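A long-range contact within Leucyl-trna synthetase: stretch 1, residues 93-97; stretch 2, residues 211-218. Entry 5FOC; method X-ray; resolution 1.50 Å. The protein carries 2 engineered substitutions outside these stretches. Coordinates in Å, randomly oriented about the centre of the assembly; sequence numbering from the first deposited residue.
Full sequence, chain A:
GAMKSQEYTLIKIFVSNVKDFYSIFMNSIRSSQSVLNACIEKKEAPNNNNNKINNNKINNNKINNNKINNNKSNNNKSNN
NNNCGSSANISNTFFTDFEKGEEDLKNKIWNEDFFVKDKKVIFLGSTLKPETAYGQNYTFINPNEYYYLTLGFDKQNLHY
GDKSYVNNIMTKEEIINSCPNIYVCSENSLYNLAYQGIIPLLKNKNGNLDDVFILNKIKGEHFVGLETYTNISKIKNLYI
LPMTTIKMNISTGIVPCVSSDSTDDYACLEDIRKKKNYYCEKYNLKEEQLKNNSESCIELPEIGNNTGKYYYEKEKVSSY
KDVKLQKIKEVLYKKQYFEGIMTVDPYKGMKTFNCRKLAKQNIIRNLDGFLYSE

Stretch 1 (93-97) TFFTD
Stretch 2 (211-218) DVFILNKI

Stretch 1 is irregular and runs antiparallel to stretch 2, which becomes a strand as it reaches K217 and I218; the CA atoms of F94 and K217 lie 5.0 Å apart, those of F95 and N216 4.7 Å.

Two hydrogen bonds clamp T96 to I214. T96 N donates to I214 O (2.9 Å, 164°), and I214 N donates to T96 OG1 (2.9 Å, 170°), the side chain of T96 (m) pointing toward stretch 2. F95, extended at phi/psi -159/151, precedes this pair. Upstream, at F94 (-91/-27), the pattern lapses: F94 O is 3.0 Å from K217 N, but the angle is poor, and K217 N instead donates to N216 OD1 at 3.0 Å. F94 O also receives a CA-H...O contact from N216 CA (3.2 Å).

Water 1 donates to T96 O (3.0 Å) and I214 O (2.8 Å); water 2 links T96 OG1 (2.6 Å) with V212 O (3.1 Å).

K217 (t, t, p, t) folds its amine over the F94 ring (chi1 m, chi2 -84°), NZ lying 4.6 Å from the ring centroid and 15° off the normal, a cation-pi geometry. The same NZ makes a weak hydrogen bond to T93 O (3.3 Å).

Among apolar contacts, F94 CD1 meets K217 CE at 3.7 Å, and T96 CB approaches the F213 ring edge, 3.9 Å from CD1 of F213 (chi1 t, chi2 22°).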

# COMPACT_ATOMS: atom_id res chain seq x y z
N THR A 93 3.35 3.46 -23.69
CA THR A 93 2.35 3.35 -22.59
C THR A 93 2.91 2.92 -21.22
O THR A 93 2.16 2.89 -20.22
CB THR A 93 1.17 2.38 -22.95
OG1 THR A 93 1.68 1.07 -23.24
CG2 THR A 93 0.36 2.88 -24.14
N PHE A 94 4.20 2.59 -21.16
CA PHE A 94 4.87 2.21 -19.91
C PHE A 94 5.53 3.35 -19.12
O PHE A 94 5.69 3.24 -17.89
CB PHE A 94 5.89 1.12 -20.20
CG PHE A 94 5.29 -0.19 -20.55
CD1 PHE A 94 4.89 -1.07 -19.55
CD2 PHE A 94 5.09 -0.54 -21.88
CE1 PHE A 94 4.34 -2.29 -19.89
CE2 PHE A 94 4.53 -1.77 -22.23
CZ PHE A 94 4.15 -2.64 -21.22
N PHE A 95 5.93 4.42 -19.81
CA PHE A 95 6.53 5.61 -19.18
C PHE A 95 6.42 6.81 -20.10
O PHE A 95 6.35 6.66 -21.33
CB PHE A 95 8.00 5.35 -18.72
CG PHE A 95 8.98 5.01 -19.83
CD1 PHE A 95 9.62 6.01 -20.53
CD2 PHE A 95 9.34 3.69 -20.08
CE1 PHE A 95 10.52 5.72 -21.54
CE2 PHE A 95 10.28 3.38 -21.08
CZ PHE A 95 10.87 4.38 -21.81
N THR A 96 6.34 7.99 -19.52
CA THR A 96 6.30 9.21 -20.30
C THR A 96 7.62 9.33 -21.10
O THR A 96 8.73 9.24 -20.55
CB THR A 96 6.09 10.41 -19.39
OG1 THR A 96 4.85 10.28 -18.64
CG2 THR A 96 6.14 11.73 -20.18
N ASP A 97 7.48 9.48 -22.42
CA ASP A 97 8.64 9.62 -23.29
C ASP A 97 9.45 10.87 -22.97
O ASP A 97 8.91 11.92 -22.60
CB ASP A 97 8.22 9.66 -24.76
CG ASP A 97 7.65 8.35 -25.22
OD1 ASP A 97 6.45 8.10 -24.98
OD2 ASP A 97 8.41 7.55 -25.81
N ASP A 211 -0.66 13.62 -19.32
CA ASP A 211 -0.81 14.70 -18.32
C ASP A 211 -0.35 14.48 -16.86
O ASP A 211 -0.31 15.45 -16.09
CB ASP A 211 -2.25 15.09 -18.24
CG ASP A 211 -2.74 15.74 -19.51
OD1 ASP A 211 -1.90 16.29 -20.27
OD2 ASP A 211 -3.96 15.67 -19.73
N VAL A 212 -0.12 13.23 -16.45
CA VAL A 212 0.62 12.92 -15.23
C VAL A 212 1.99 12.41 -15.74
O VAL A 212 2.09 11.71 -16.76
CB VAL A 212 -0.13 11.85 -14.40
CG1 VAL A 212 0.70 11.33 -13.25
CG2 VAL A 212 -1.43 12.41 -13.84
N PHE A 213 3.06 12.78 -15.03
CA PHE A 213 4.42 12.30 -15.37
C PHE A 213 4.61 10.89 -14.87
O PHE A 213 4.61 10.69 -13.66
CB PHE A 213 5.43 13.26 -14.75
CG PHE A 213 6.87 13.00 -15.07
CD1 PHE A 213 7.32 12.29 -16.20
CD2 PHE A 213 7.81 13.54 -14.23
CE1 PHE A 213 8.68 12.06 -16.41
CE2 PHE A 213 9.18 13.33 -14.45
CZ PHE A 213 9.60 12.61 -15.54
N ILE A 214 4.72 9.91 -15.78
CA ILE A 214 4.81 8.50 -15.37
C ILE A 214 6.26 8.02 -15.55
O ILE A 214 6.76 8.00 -16.66
CB ILE A 214 3.87 7.57 -16.14
CG1 ILE A 214 2.38 8.04 -16.00
CG2 ILE A 214 3.98 6.12 -15.67
CD1 ILE A 214 1.93 8.19 -14.56
N LEU A 215 6.87 7.59 -14.46
CA LEU A 215 8.19 7.04 -14.54
C LEU A 215 8.25 5.60 -15.00
O LEU A 215 9.25 5.18 -15.56
CB LEU A 215 8.80 7.10 -13.16
CG LEU A 215 8.88 8.46 -12.46
CD1 LEU A 215 9.60 8.35 -11.12
CD2 LEU A 215 9.49 9.55 -13.31
N ASN A 216 7.23 4.83 -14.67
CA ASN A 216 7.12 3.45 -15.04
C ASN A 216 5.72 2.93 -14.73
O ASN A 216 4.97 3.55 -13.96
CB ASN A 216 8.20 2.60 -14.28
CG ASN A 216 8.86 1.58 -15.15
OD1 ASN A 216 8.29 1.11 -16.12
ND2 ASN A 216 10.14 1.24 -14.80
N LYS A 217 5.43 1.78 -15.31
CA LYS A 217 4.19 1.05 -15.11
C LYS A 217 4.59 -0.42 -14.98
O LYS A 217 5.18 -0.98 -15.90
CB LYS A 217 3.24 1.29 -16.29
CG LYS A 217 1.98 0.50 -16.20
CD LYS A 217 1.10 0.74 -17.40
CE LYS A 217 1.45 -0.17 -18.55
NZ LYS A 217 0.50 0.09 -19.67
N ILE A 218 4.32 -1.00 -13.81
CA ILE A 218 4.86 -2.31 -13.45
C ILE A 218 3.76 -3.23 -12.89
O ILE A 218 3.00 -2.83 -11.98
CB ILE A 218 6.09 -2.16 -12.48
CG1 ILE A 218 7.16 -1.27 -13.11
CG2 ILE A 218 6.62 -3.51 -12.09
CD1 ILE A 218 8.33 -0.93 -12.19
O HOH W 1 9.30 8.72 -17.65
O HOH W 2 2.59 10.97 -19.71